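PDB 2XU0: erythrocyte membrane protein 1 from Plasmodium falciparum, which probably binds receptors on the host cell surface, this chain being its N-terminal segment and first Duffy-binding-like domain, a unit that takes part in rosetting. Local coordinates for residues N24-I29 / D430-L435; E144-K149 / H155-N160; Y171-H176 / S271-A276; I259-I264 / P303-Y308; H443-K446 / K451-F454. The protein carries 10 engineered substitutions. All coordinates share one frame; numbering follows the deposited sequence.

Contact 1. Residues N24-I29 / D430-L435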
# COMPACT_ATOMS: atom_id res chain seq x y z
N ASN A 24 3.32 -8.94 -7.56
CA ASN A 24 3.06 -10.02 -8.50
C ASN A 24 2.93 -11.37 -7.81
O ASN A 24 1.99 -12.12 -8.11
CB ASN A 24 4.14 -10.06 -9.64
CG ASN A 24 3.86 -9.04 -10.70
OD1 ASN A 24 2.70 -8.75 -10.97
ND2 ASN A 24 4.89 -8.45 -11.28
N VAL A 25 3.84 -11.67 -6.87
CA VAL A 25 3.78 -12.95 -6.15
C VAL A 25 2.50 -13.04 -5.30
O VAL A 25 1.84 -14.07 -5.32
CB VAL A 25 5.09 -13.21 -5.35
CG1 VAL A 25 4.94 -14.35 -4.34
CG2 VAL A 25 6.27 -13.47 -6.30
N LEU A 26 2.12 -11.96 -4.61
CA LEU A 26 0.93 -11.98 -3.75
C LEU A 26 -0.33 -12.09 -4.57
O LEU A 26 -1.24 -12.82 -4.18
CB LEU A 26 0.89 -10.77 -2.77
CG LEU A 26 2.07 -10.58 -1.80
CD1 LEU A 26 2.09 -9.15 -1.22
CD2 LEU A 26 2.08 -11.60 -0.70
N GLU A 27 -0.41 -11.36 -5.70
CA GLU A 27 -1.54 -11.39 -6.65
C GLU A 27 -1.73 -12.84 -7.17
O GLU A 27 -2.87 -13.33 -7.31
CB GLU A 27 -1.26 -10.48 -7.85
CG GLU A 27 -1.63 -9.02 -7.63
CD GLU A 27 -3.08 -8.70 -7.85
OE1 GLU A 27 -3.92 -9.63 -7.85
OE2 GLU A 27 -3.41 -7.50 -7.94
N ASN A 28 -0.62 -13.51 -7.43
CA ASN A 28 -0.69 -14.89 -7.90
C ASN A 28 -1.24 -15.85 -6.86
O ASN A 28 -2.00 -16.75 -7.21
CB ASN A 28 0.58 -15.34 -8.55
CG ASN A 28 0.74 -14.77 -9.93
OD1 ASN A 28 -0.11 -14.94 -10.80
ND2 ASN A 28 1.82 -14.04 -10.15
N ILE A 29 -0.95 -15.60 -5.58
CA ILE A 29 -1.53 -16.44 -4.53
C ILE A 29 -2.99 -16.02 -4.32
O ILE A 29 -3.83 -16.89 -4.16
CB ILE A 29 -0.67 -16.47 -3.23
CG1 ILE A 29 0.73 -17.00 -3.54
CG2 ILE A 29 -1.37 -17.32 -2.16
CD1 ILE A 29 1.79 -16.66 -2.47
N ASP A 430 13.89 -13.71 4.91
CA ASP A 430 14.89 -13.38 3.90
C ASP A 430 14.32 -13.55 2.49
O ASP A 430 14.51 -12.66 1.67
CB ASP A 430 16.16 -14.24 4.08
CG ASP A 430 16.69 -14.34 5.51
OD1 ASP A 430 15.92 -14.78 6.41
OD2 ASP A 430 17.89 -14.05 5.72
N LYS A 431 13.58 -14.66 2.20
CA LYS A 431 12.98 -14.87 0.87
C LYS A 431 11.86 -13.86 0.60
O LYS A 431 11.72 -13.40 -0.52
CB LYS A 431 12.51 -16.31 0.65
CG LYS A 431 13.58 -17.37 0.91
CD LYS A 431 14.73 -17.37 -0.11
CE LYS A 431 15.95 -18.08 0.43
NZ LYS A 431 16.96 -18.33 -0.63
N PHE A 432 11.07 -13.50 1.62
CA PHE A 432 10.02 -12.51 1.48
C PHE A 432 10.62 -11.11 1.27
O PHE A 432 10.05 -10.32 0.52
CB PHE A 432 8.99 -12.56 2.65
CG PHE A 432 7.88 -11.55 2.45
CD1 PHE A 432 6.79 -11.84 1.64
CD2 PHE A 432 7.96 -10.28 3.02
CE1 PHE A 432 5.81 -10.87 1.38
CE2 PHE A 432 6.98 -9.32 2.77
CZ PHE A 432 5.91 -9.62 1.96
N LEU A 433 11.77 -10.80 1.93
CA LEU A 433 12.44 -9.52 1.77
C LEU A 433 12.99 -9.30 0.35
O LEU A 433 12.96 -8.17 -0.13
CB LEU A 433 13.51 -9.23 2.86
CG LEU A 433 12.99 -9.02 4.30
CD1 LEU A 433 14.15 -8.82 5.29
CD2 LEU A 433 12.07 -7.82 4.40
N ASN A 434 13.39 -10.39 -0.33
CA ASN A 434 13.85 -10.39 -1.73
C ASN A 434 12.71 -9.93 -2.62
O ASN A 434 12.96 -9.23 -3.58
CB ASN A 434 14.28 -11.81 -2.20
CG ASN A 434 15.49 -12.42 -1.54
OD1 ASN A 434 15.64 -13.65 -1.51
ND2 ASN A 434 16.41 -11.60 -1.05
N LEU A 435 11.46 -10.31 -2.31
CA LEU A 435 10.28 -9.87 -3.08
C LEU A 435 10.11 -8.34 -2.97
O LEU A 435 9.77 -7.69 -3.96
CB LEU A 435 9.01 -10.58 -2.59
CG LEU A 435 8.96 -12.11 -2.64
CD1 LEU A 435 7.56 -12.64 -2.26
CD2 LEU A 435 9.47 -12.68 -3.98
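Val25 and Leu435 meet where helix 22-39 packs against helix 429-437. Helix 22-39 belongs to the N-terminal segment of PfEMP1. Helix 429-437 belongs to the C-terminal subdomain of the Duffy-binding-like domain, some 400 residues later. The contact therefore docks the start of the chain onto the far part of the fold.

Val25 is the first residue to reach across. Its CG1 stands anti to the backbone N (chi1 166°) and meets Leu435 CD1 at 3.8 Å. Its CG2 takes the other methyl, Leu435 CD2, at 4.0 Å. The two forked side chains thus cross at about a right angle and pair branch with branch.

Leu26 comes next and works through one methyl, CD2, which is directed at the ring of Phe432. That ring reaches the site because its CG is anti to the backbone N (chi1 -178°). Phe432 also stacks on Tyr398.

Further along, the helix turns to other neighbours. Asn28 hydrogen-bonds through OD1 to Arg280 and through ND2 to Lys281 O. Ile29 lies on Phe417, Asn420 and Leu421 of helix 415-423.

The joint between the two segments is purely apolar, and three of its four residues are buried. At its looser end, Leu26 CD2 sits at the ring edge, near the ring plane, 4.3 Å from Phe432 CE1.

Contact 2. Residues E144-K149 / H155-N160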
# COMPACT_ATOMS: atom_id res chain seq x y z
N GLU A 144 -20.20 5.61 8.31
CA GLU A 144 -20.42 5.89 9.75
C GLU A 144 -21.90 6.20 10.04
O GLU A 144 -22.26 6.49 11.18
CB GLU A 144 -19.55 7.07 10.23
CG GLU A 144 -18.05 6.89 10.09
CD GLU A 144 -17.23 8.01 10.69
OE1 GLU A 144 -17.67 8.57 11.73
OE2 GLU A 144 -16.16 8.33 10.13
N PHE A 145 -22.76 6.09 9.00
CA PHE A 145 -24.19 6.41 9.02
C PHE A 145 -25.01 5.28 8.40
O PHE A 145 -25.89 5.51 7.56
CB PHE A 145 -24.42 7.75 8.28
CG PHE A 145 -23.62 8.88 8.89
CD1 PHE A 145 -24.11 9.57 10.00
CD2 PHE A 145 -22.38 9.23 8.39
CE1 PHE A 145 -23.35 10.59 10.59
CE2 PHE A 145 -21.62 10.23 8.99
CZ PHE A 145 -22.12 10.92 10.08
N LEU A 146 -24.73 4.06 8.84
CA LEU A 146 -25.38 2.84 8.38
C LEU A 146 -26.41 2.36 9.40
O LEU A 146 -27.32 1.61 9.04
CB LEU A 146 -24.31 1.76 8.13
CG LEU A 146 -23.83 1.47 6.68
CD1 LEU A 146 -23.93 2.68 5.74
CD2 LEU A 146 -22.41 0.92 6.69
N ASP A 147 -26.27 2.79 10.67
CA ASP A 147 -27.21 2.41 11.72
C ASP A 147 -28.37 3.41 11.69
O ASP A 147 -28.32 4.46 12.34
CB ASP A 147 -26.51 2.37 13.10
CG ASP A 147 -27.29 1.69 14.22
OD1 ASP A 147 -28.43 1.23 13.97
OD2 ASP A 147 -26.75 1.60 15.34
N ASN A 148 -29.37 3.10 10.84
CA ASN A 148 -30.58 3.88 10.60
C ASN A 148 -31.71 2.97 10.09
O ASN A 148 -31.45 1.85 9.65
CB ASN A 148 -30.33 5.04 9.63
CG ASN A 148 -29.76 4.62 8.30
OD1 ASN A 148 -30.40 3.91 7.52
ND2 ASN A 148 -28.55 5.06 8.01
N LYS A 149 -32.96 3.47 10.13
CA LYS A 149 -34.17 2.75 9.73
C LYS A 149 -34.28 2.52 8.21
O LYS A 149 -35.13 1.74 7.78
CB LYS A 149 -35.44 3.44 10.27
CG LYS A 149 -35.49 3.59 11.80
CD LYS A 149 -35.15 5.02 12.23
CE LYS A 149 -35.23 5.21 13.73
NZ LYS A 149 -35.06 6.64 14.11
N HIS A 155 -29.05 -4.40 -1.16
CA HIS A 155 -29.08 -3.33 -2.15
C HIS A 155 -28.80 -2.00 -1.49
O HIS A 155 -28.09 -1.18 -2.06
CB HIS A 155 -30.42 -3.27 -2.89
CG HIS A 155 -30.89 -4.61 -3.36
ND1 HIS A 155 -31.96 -5.24 -2.75
CD2 HIS A 155 -30.41 -5.40 -4.33
CE1 HIS A 155 -32.10 -6.39 -3.39
NE2 HIS A 155 -31.18 -6.54 -4.34
N ASP A 156 -29.34 -1.78 -0.26
CA ASP A 156 -29.10 -0.53 0.48
C ASP A 156 -27.63 -0.39 0.83
O ASP A 156 -27.09 0.70 0.73
CB ASP A 156 -29.96 -0.45 1.76
CG ASP A 156 -31.47 -0.46 1.54
OD1 ASP A 156 -31.93 0.03 0.49
OD2 ASP A 156 -32.19 -0.96 2.43
N LEU A 157 -26.98 -1.49 1.23
CA LEU A 157 -25.56 -1.51 1.59
C LEU A 157 -24.70 -1.26 0.35
O LEU A 157 -23.82 -0.39 0.39
CB LEU A 157 -25.20 -2.85 2.23
CG LEU A 157 -23.72 -3.02 2.62
CD1 LEU A 157 -23.32 -2.04 3.71
CD2 LEU A 157 -23.44 -4.44 3.03
N LEU A 158 -24.99 -1.95 -0.77
CA LEU A 158 -24.24 -1.77 -2.01
C LEU A 158 -24.21 -0.31 -2.41
O LEU A 158 -23.13 0.20 -2.72
CB LEU A 158 -24.77 -2.65 -3.16
CG LEU A 158 -23.98 -2.51 -4.48
CD1 LEU A 158 -22.63 -3.17 -4.40
CD2 LEU A 158 -24.76 -3.01 -5.63
N GLY A 159 -25.37 0.36 -2.32
CA GLY A 159 -25.52 1.77 -2.64
C GLY A 159 -24.49 2.61 -1.92
O GLY A 159 -23.70 3.29 -2.56
N ASN A 160 -24.43 2.48 -0.58
CA ASN A 160 -23.44 3.16 0.27
C ASN A 160 -21.99 2.85 -0.10
O ASN A 160 -21.18 3.77 -0.22
CB ASN A 160 -23.70 2.85 1.75
CG ASN A 160 -24.98 3.45 2.24
OD1 ASN A 160 -26.04 2.81 2.27
ND2 ASN A 160 -24.94 4.72 2.59
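Leu146 joins the loop before helix 154-175 to the first turns of that helix, where it meets Leu157 and Asn160. This is a loop folding back on the helix it leads into, within the Duffy-binding-like fold. Leu146 opens a short inverse gamma turn centred on Asp147, closed by a weak bond of 3.1 Å from Asn148 N to Leu146 O.

From its CB, Leu146 runs to CG at an unusual first torsion, chi1 -101°, away from the staggered positions. The second torsion is also off-staggered (chi2 29°). CB and CG carry the side chain to its fork, and the two methyls do the touching.

CD2 is directed at the helix and lies 4.3 Å from Leu157 CD1. Leu157 in turn packs on Trp256 and Phe225, while Leu146 also touches Val224 of helix 216-231. The leucine pair is thus part of the packing among three helices.

CD1 goes to Asn160, whose side chain slides past the leucine in the opposite direction. The methyl is 4.0 Å from Asn160 CB. Which end of the amide is oxygen and which nitrogen is doubtful, but the packing does not depend on it. Leu146 CD1 sits over the flat face of the amide, almost straight above Asn160 CG at 3.7 Å.

Contact 3. Residues Y171-H176 / S271-A276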
# COMPACT_ATOMS: atom_id res chain seq x y z
N TYR A 171 -10.54 10.61 -5.14
CA TYR A 171 -9.39 11.18 -4.44
C TYR A 171 -8.11 10.61 -5.01
O TYR A 171 -7.21 11.37 -5.34
CB TYR A 171 -9.42 11.00 -2.89
CG TYR A 171 -8.07 11.36 -2.30
CD1 TYR A 171 -7.74 12.69 -2.03
CD2 TYR A 171 -7.05 10.41 -2.21
CE1 TYR A 171 -6.45 13.05 -1.66
CE2 TYR A 171 -5.75 10.77 -1.87
CZ TYR A 171 -5.46 12.09 -1.56
OH TYR A 171 -4.19 12.44 -1.19
N ILE A 172 -7.99 9.24 -5.07
CA ILE A 172 -6.75 8.60 -5.52
C ILE A 172 -6.32 9.14 -6.86
O ILE A 172 -5.17 9.54 -7.02
CB ILE A 172 -6.81 7.02 -5.54
CG1 ILE A 172 -7.05 6.39 -4.13
CG2 ILE A 172 -5.63 6.40 -6.30
CD1 ILE A 172 -6.01 6.58 -3.13
N VAL A 173 -7.23 9.10 -7.84
CA VAL A 173 -6.92 9.54 -9.21
C VAL A 173 -6.49 11.01 -9.23
O VAL A 173 -5.54 11.35 -9.94
CB VAL A 173 -8.12 9.28 -10.16
CG1 VAL A 173 -7.92 9.98 -11.51
CG2 VAL A 173 -8.34 7.79 -10.34
N ASN A 174 -7.16 11.87 -8.45
CA ASN A 174 -6.83 13.30 -8.49
C ASN A 174 -5.66 13.80 -7.67
O ASN A 174 -5.28 14.96 -7.78
CB ASN A 174 -8.09 14.18 -8.38
CG ASN A 174 -8.98 14.01 -9.60
OD1 ASN A 174 -8.59 14.36 -10.72
ND2 ASN A 174 -10.12 13.36 -9.42
N ASP A 175 -5.03 12.91 -6.88
CA ASP A 175 -3.89 13.31 -6.08
C ASP A 175 -2.70 12.38 -6.25
O ASP A 175 -1.64 12.60 -5.65
CB ASP A 175 -4.30 13.46 -4.61
CG ASP A 175 -3.36 14.35 -3.81
OD1 ASP A 175 -3.09 15.49 -4.26
OD2 ASP A 175 -2.84 13.88 -2.78
N HIS A 176 -2.84 11.37 -7.13
CA HIS A 176 -1.78 10.39 -7.37
C HIS A 176 -0.51 11.02 -7.92
O HIS A 176 -0.60 11.85 -8.81
CB HIS A 176 -2.26 9.25 -8.29
CG HIS A 176 -1.39 8.04 -8.20
ND1 HIS A 176 -0.22 7.94 -8.92
CD2 HIS A 176 -1.52 6.95 -7.42
CE1 HIS A 176 0.32 6.79 -8.58
NE2 HIS A 176 -0.42 6.16 -7.67
N SER A 271 -13.81 7.41 -12.16
CA SER A 271 -12.94 8.55 -12.50
C SER A 271 -11.55 8.15 -12.94
O SER A 271 -10.69 9.03 -13.08
CB SER A 271 -12.82 9.50 -11.31
OG SER A 271 -12.31 8.79 -10.19
N ALA A 272 -11.29 6.86 -13.12
CA ALA A 272 -9.95 6.42 -13.48
C ALA A 272 -9.60 6.95 -14.86
O ALA A 272 -10.48 7.01 -15.72
CB ALA A 272 -9.85 4.89 -13.44
N PRO A 273 -8.35 7.43 -15.09
CA PRO A 273 -8.00 7.96 -16.42
C PRO A 273 -8.21 6.92 -17.49
O PRO A 273 -8.02 5.72 -17.23
CB PRO A 273 -6.51 8.28 -16.29
CG PRO A 273 -6.26 8.39 -14.84
CD PRO A 273 -7.18 7.43 -14.19
N TYR A 274 -8.60 7.37 -18.71
CA TYR A 274 -8.78 6.45 -19.85
C TYR A 274 -7.51 5.67 -20.14
O TYR A 274 -7.57 4.46 -20.30
CB TYR A 274 -9.27 7.16 -21.12
CG TYR A 274 -9.51 6.18 -22.25
CD1 TYR A 274 -10.65 5.36 -22.25
CD2 TYR A 274 -8.57 5.99 -23.26
CE1 TYR A 274 -10.86 4.43 -23.26
CE2 TYR A 274 -8.77 5.05 -24.27
CZ TYR A 274 -9.93 4.28 -24.28
OH TYR A 274 -10.14 3.36 -25.27
N TYR A 275 -6.37 6.34 -20.19
CA TYR A 275 -5.10 5.71 -20.48
C TYR A 275 -4.42 5.27 -19.19
O TYR A 275 -3.44 5.86 -18.72
CB TYR A 275 -4.25 6.63 -21.37
CG TYR A 275 -4.90 6.95 -22.70
CD1 TYR A 275 -4.84 6.04 -23.76
CD2 TYR A 275 -5.53 8.17 -22.92
CE1 TYR A 275 -5.41 6.34 -25.00
CE2 TYR A 275 -6.13 8.47 -24.16
CZ TYR A 275 -6.06 7.55 -25.19
OH TYR A 275 -6.63 7.83 -26.42
N ALA A 276 -5.03 4.26 -18.57
CA ALA A 276 -4.56 3.64 -17.32
C ALA A 276 -5.11 2.23 -17.27
O ALA A 276 -6.32 2.01 -17.42
CB ALA A 276 -5.02 4.43 -16.11
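The Pro273 ring takes Val173 CG1 at its CD corner; the methyl stands above the ring plane, off to the CD side. Beyond the proline, two aromatic rings pack on each other. Tyr274 CD2 stands 3.4 Å above the plane of the Tyr275 ring, over its centre. Tyr275 CD2, for its part, lies in the plane of the Tyr274 ring, at its edge. On the helix side, the His176 ring meets that of Phe105 with the planes about 55° apart.

Val173 is the centre of the contact. It lies near the end of helix 154-175 and faces the loop that links helix 249-268 to strand 279-281. Its CG1 is anti to the backbone N (chi1 169°). This methyl lies 3.8 Å from Pro273 CD and 3.3 Å from Ser271 O. The other methyl, CG2, rests against the backbone, 3.8 Å from Ala272 CA. It also has Ser271 OG at 4.1 Å. Behind this, Val173 packs on Ile188 of helix 186-204.

The loop has its own ties elsewhere: Ala272 O accepts from Lys294 NZ, and Tyr274 N donates to Asp72 OD1. Between the two segments the chemistry is different. One branched aliphatic side chain sits in a bend of buried backbone. The helix end is fitted to the loop by van der Waals packing of the valine on the proline and on the loop backbone, the Ser271 carbonyl included, with no hydrogen bond between the segments.

Contact 4. Residues I259-I264 / P303-Y308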
# COMPACT_ATOMS: atom_id res chain seq x y z
N ILE A 259 -19.59 -11.49 -3.99
CA ILE A 259 -20.71 -11.33 -4.91
C ILE A 259 -20.77 -9.95 -5.54
O ILE A 259 -21.03 -9.84 -6.74
CB ILE A 259 -22.04 -11.80 -4.25
CG1 ILE A 259 -22.09 -13.35 -4.17
CG2 ILE A 259 -23.27 -11.27 -5.01
CD1 ILE A 259 -22.90 -13.89 -2.94
N ASN A 260 -20.49 -8.90 -4.75
CA ASN A 260 -20.61 -7.53 -5.25
C ASN A 260 -19.32 -6.86 -5.64
O ASN A 260 -19.37 -5.72 -6.08
CB ASN A 260 -21.37 -6.68 -4.22
CG ASN A 260 -22.79 -7.15 -4.02
OD1 ASN A 260 -23.68 -6.86 -4.82
ND2 ASN A 260 -23.01 -7.98 -3.02
N ARG A 261 -18.17 -7.54 -5.48
CA ARG A 261 -16.85 -6.93 -5.75
C ARG A 261 -16.69 -6.33 -7.14
O ARG A 261 -16.02 -5.33 -7.29
CB ARG A 261 -15.69 -7.87 -5.39
CG ARG A 261 -15.55 -9.09 -6.31
CD ARG A 261 -14.51 -10.08 -5.81
NE ARG A 261 -13.14 -9.58 -5.94
CZ ARG A 261 -12.37 -9.74 -7.01
NH1 ARG A 261 -12.84 -10.37 -8.08
NH2 ARG A 261 -11.13 -9.29 -7.01
N GLU A 262 -17.33 -6.94 -8.15
CA GLU A 262 -17.25 -6.49 -9.53
C GLU A 262 -17.83 -5.09 -9.72
O GLU A 262 -17.15 -4.27 -10.32
CB GLU A 262 -17.90 -7.50 -10.47
CG GLU A 262 -17.77 -7.10 -11.92
CD GLU A 262 -18.52 -8.00 -12.87
OE1 GLU A 262 -19.37 -7.48 -13.63
OE2 GLU A 262 -18.26 -9.23 -12.86
N GLN A 263 -19.06 -4.83 -9.23
CA GLN A 263 -19.73 -3.50 -9.29
C GLN A 263 -18.95 -2.50 -8.44
O GLN A 263 -18.75 -1.35 -8.87
CB GLN A 263 -21.15 -3.56 -8.71
CG GLN A 263 -22.03 -4.67 -9.21
CD GLN A 263 -23.38 -4.60 -8.55
OE1 GLN A 263 -24.15 -3.66 -8.77
NE2 GLN A 263 -23.67 -5.58 -7.70
N ILE A 264 -18.47 -2.93 -7.26
CA ILE A 264 -17.65 -2.08 -6.39
C ILE A 264 -16.40 -1.59 -7.16
O ILE A 264 -16.10 -0.39 -7.14
CB ILE A 264 -17.35 -2.77 -5.02
CG1 ILE A 264 -18.67 -2.86 -4.17
CG2 ILE A 264 -16.25 -1.98 -4.22
CD1 ILE A 264 -18.83 -4.14 -3.20
N PRO A 303 -9.34 -6.66 -12.48
CA PRO A 303 -8.06 -7.25 -12.90
C PRO A 303 -7.17 -7.60 -11.70
O PRO A 303 -6.08 -8.12 -11.88
CB PRO A 303 -7.43 -6.16 -13.78
CG PRO A 303 -8.01 -4.88 -13.23
CD PRO A 303 -9.29 -5.19 -12.51
N THR A 304 -7.64 -7.27 -10.49
CA THR A 304 -6.88 -7.47 -9.26
C THR A 304 -7.52 -8.52 -8.37
O THR A 304 -8.74 -8.71 -8.35
CB THR A 304 -6.63 -6.11 -8.49
OG1 THR A 304 -5.85 -6.37 -7.33
CG2 THR A 304 -7.92 -5.43 -8.02
N TYR A 305 -6.65 -9.13 -7.55
CA TYR A 305 -7.00 -10.11 -6.52
C TYR A 305 -6.35 -9.72 -5.19
O TYR A 305 -6.21 -10.55 -4.31
CB TYR A 305 -6.60 -11.51 -6.97
CG TYR A 305 -7.27 -11.89 -8.29
CD1 TYR A 305 -8.56 -12.43 -8.31
CD2 TYR A 305 -6.64 -11.65 -9.51
CE1 TYR A 305 -9.17 -12.78 -9.52
CE2 TYR A 305 -7.25 -11.98 -10.72
CZ TYR A 305 -8.49 -12.60 -10.72
OH TYR A 305 -9.05 -12.92 -11.92
N LEU A 306 -6.00 -8.42 -5.02
CA LEU A 306 -5.40 -7.93 -3.77
C LEU A 306 -6.38 -8.05 -2.62
O LEU A 306 -5.95 -8.29 -1.49
CB LEU A 306 -4.87 -6.50 -3.90
CG LEU A 306 -3.55 -6.29 -4.67
CD1 LEU A 306 -3.15 -4.82 -4.62
CD2 LEU A 306 -2.41 -7.12 -4.11
N ASP A 307 -7.70 -7.99 -2.91
CA ASP A 307 -8.72 -8.16 -1.88
C ASP A 307 -8.73 -9.61 -1.31
O ASP A 307 -9.51 -9.92 -0.40
CB ASP A 307 -10.10 -7.70 -2.39
CG ASP A 307 -10.59 -8.31 -3.70
OD1 ASP A 307 -9.74 -8.54 -4.61
OD2 ASP A 307 -11.82 -8.44 -3.87
N TYR A 308 -7.85 -10.49 -1.83
CA TYR A 308 -7.69 -11.86 -1.31
C TYR A 308 -6.29 -12.06 -0.74
O TYR A 308 -5.87 -13.19 -0.48
CB TYR A 308 -8.10 -12.93 -2.35
CG TYR A 308 -9.59 -12.84 -2.62
CD1 TYR A 308 -10.50 -13.46 -1.77
CD2 TYR A 308 -10.09 -11.96 -3.58
CE1 TYR A 308 -11.87 -13.27 -1.92
CE2 TYR A 308 -11.45 -11.73 -3.70
CZ TYR A 308 -12.34 -12.39 -2.88
OH TYR A 308 -13.69 -12.24 -3.04
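Arg261 and Asp307 both hold CG between the backbone N and the carbonyl carbon (chi1 70° and 53°). A bend at chi3 of Arg261 then turns the guanidinium side-on to the carboxylate. The two planes are nearly coplanar. Arg261 NE donates to Asp307 OD2 at 2.7 Å, almost straight, and NH2 to Asp307 OD1 at 2.9 Å. Both oxygens use their syn lone pairs. NH2 also bonds to Thr304 O at 2.8 Å, so the group is held flat and fixed in rotation.

Tyr308 comes over one face of the guanidinium with its ring edge, CE2 being 3.5 Å from Arg261 NE and the planes 66° apart. The Tyr308 hydroxyl is hydrogen-bonded to Thr258 OG1, and Trp257 NE1 is a further partner of Asp307 OD2. Thr304 OG1 pairs with Glu27 and accepts from Leu306 N, forming an ST turn.

This is a buried, bidentate arginine-aspartate salt bridge. It ties helix 249-268 to the loop before helix 311-338 in the Duffy-binding-like domain.

Contact 5. Residues H443-K446 / K451-F454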
# COMPACT_ATOMS: atom_id res chain seq x y z
N HIS A 443 13.28 -1.96 -7.09
CA HIS A 443 14.26 -2.59 -7.97
C HIS A 443 14.96 -1.62 -8.93
O HIS A 443 16.08 -1.90 -9.35
CB HIS A 443 13.62 -3.75 -8.73
CG HIS A 443 14.59 -4.77 -9.24
ND1 HIS A 443 14.65 -5.09 -10.58
CD2 HIS A 443 15.48 -5.53 -8.56
CE1 HIS A 443 15.59 -6.03 -10.68
NE2 HIS A 443 16.11 -6.33 -9.48
N ASP A 444 14.30 -0.49 -9.23
CA ASP A 444 14.75 0.57 -10.11
C ASP A 444 15.91 1.47 -9.57
O ASP A 444 15.70 2.63 -9.23
CB ASP A 444 13.55 1.37 -10.65
CG ASP A 444 13.84 2.37 -11.76
OD1 ASP A 444 13.07 3.35 -11.90
OD2 ASP A 444 14.84 2.16 -12.51
N ASN A 445 17.12 0.91 -9.55
CA ASN A 445 18.38 1.57 -9.19
C ASN A 445 19.46 0.82 -9.94
O ASN A 445 19.75 -0.33 -9.60
CB ASN A 445 18.65 1.54 -7.68
CG ASN A 445 18.14 2.74 -6.89
OD1 ASN A 445 17.68 2.60 -5.76
ND2 ASN A 445 18.27 3.95 -7.44
N LYS A 446 20.00 1.44 -11.01
CA LYS A 446 21.03 0.85 -11.88
C LYS A 446 22.44 0.94 -11.27
O LYS A 446 23.35 0.23 -11.71
CB LYS A 446 20.99 1.47 -13.29
CG LYS A 446 19.64 1.32 -14.02
CD LYS A 446 19.75 1.64 -15.50
CE LYS A 446 18.44 2.08 -16.11
NZ LYS A 446 18.20 3.53 -15.90
N LYS A 451 21.75 0.33 -4.31
CA LYS A 451 20.72 -0.66 -4.58
C LYS A 451 19.99 -1.01 -3.29
O LYS A 451 20.62 -1.21 -2.26
CB LYS A 451 21.27 -1.90 -5.33
CG LYS A 451 22.33 -2.75 -4.59
CD LYS A 451 21.75 -4.02 -3.92
CE LYS A 451 21.85 -5.27 -4.76
NZ LYS A 451 20.82 -5.33 -5.82
N ILE A 452 18.65 -1.05 -3.35
CA ILE A 452 17.81 -1.39 -2.21
C ILE A 452 17.96 -2.87 -1.91
O ILE A 452 17.80 -3.69 -2.82
CB ILE A 452 16.33 -1.01 -2.48
CG1 ILE A 452 16.14 0.54 -2.70
CG2 ILE A 452 15.41 -1.57 -1.41
CD1 ILE A 452 16.34 1.49 -1.46
N ASP A 453 18.28 -3.21 -0.64
CA ASP A 453 18.40 -4.59 -0.17
C ASP A 453 17.96 -4.64 1.27
O ASP A 453 18.74 -4.30 2.18
CB ASP A 453 19.81 -5.18 -0.38
CG ASP A 453 19.96 -6.67 -0.05
OD1 ASP A 453 18.95 -7.30 0.32
OD2 ASP A 453 21.06 -7.20 -0.20
N PHE A 454 16.70 -5.05 1.47
CA PHE A 454 16.06 -5.17 2.77
C PHE A 454 16.72 -6.22 3.66
O PHE A 454 16.54 -6.18 4.88
CB PHE A 454 14.54 -5.32 2.66
CG PHE A 454 13.89 -4.05 2.12
CD1 PHE A 454 13.90 -2.86 2.85
CD2 PHE A 454 13.28 -4.05 0.86
CE1 PHE A 454 13.30 -1.70 2.35
CE2 PHE A 454 12.71 -2.88 0.34
CZ PHE A 454 12.71 -1.72 1.09
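Asn445, which touches Lys451 and Ile452, is set in place by its own backbone: Asn445 N donates to His443 O at 3.0 Å. This bond closes an inverse gamma turn centred on Asp444. The turn swings Asn445 round so that its CB points at the returning chain.

The two segments lie in the loop between helices 440-443 and 457-460, in the C-terminal subdomain. Asn445 CB faces the backbone of Lys451, 4.3 Å from Lys451 CA. The amide goes further and lies against CG1 of Ile452, the two side chains crossing at a slant. The amide is probably turned over in the model, so its oxygen and nitrogen cannot be told apart with confidence. Ile452 CG1 is anti to the carbonyl carbon (chi1 -62°), which brings it to this side.

Ile452 also packs on Cys324 and Lys327 of helix 311-338, and Asn445 on Lys328 of the same helix. Further on, Asp453 OD1 accepts from Asn437 ND2 and Asn455 N.

His443 NE2 and Lys451 NZ are 6.0 Å apart and make no contact. The two segments thus meet by packing alone, and the polar bonds that fix the loop run within it or to its neighbours.

How the contacts relate
Contacts 1 and 4 touch through Glu27, so the N-terminal helix is tied to both the Duffy binding region and the C-terminal subdomain; their centres are about 20 Å apart. Contact 4 also touches contact 2, where Leu158 CD2 lies 3.3 Å from Gln263 OE1. Contact 3 uses the other end of helix 154-175, its centre about 26 Å from that of contact 2. Contact 5 adjoins contact 1, with Leu433 CD1 3.6 Å from Phe454 O. Contacts 2 and 5 are farthest apart, about 45 Å between centres. None lies at the magnesium or proline site, although Leu433 packs on helix 371-407, which supplies Leu396 and Met400 to the proline pocket.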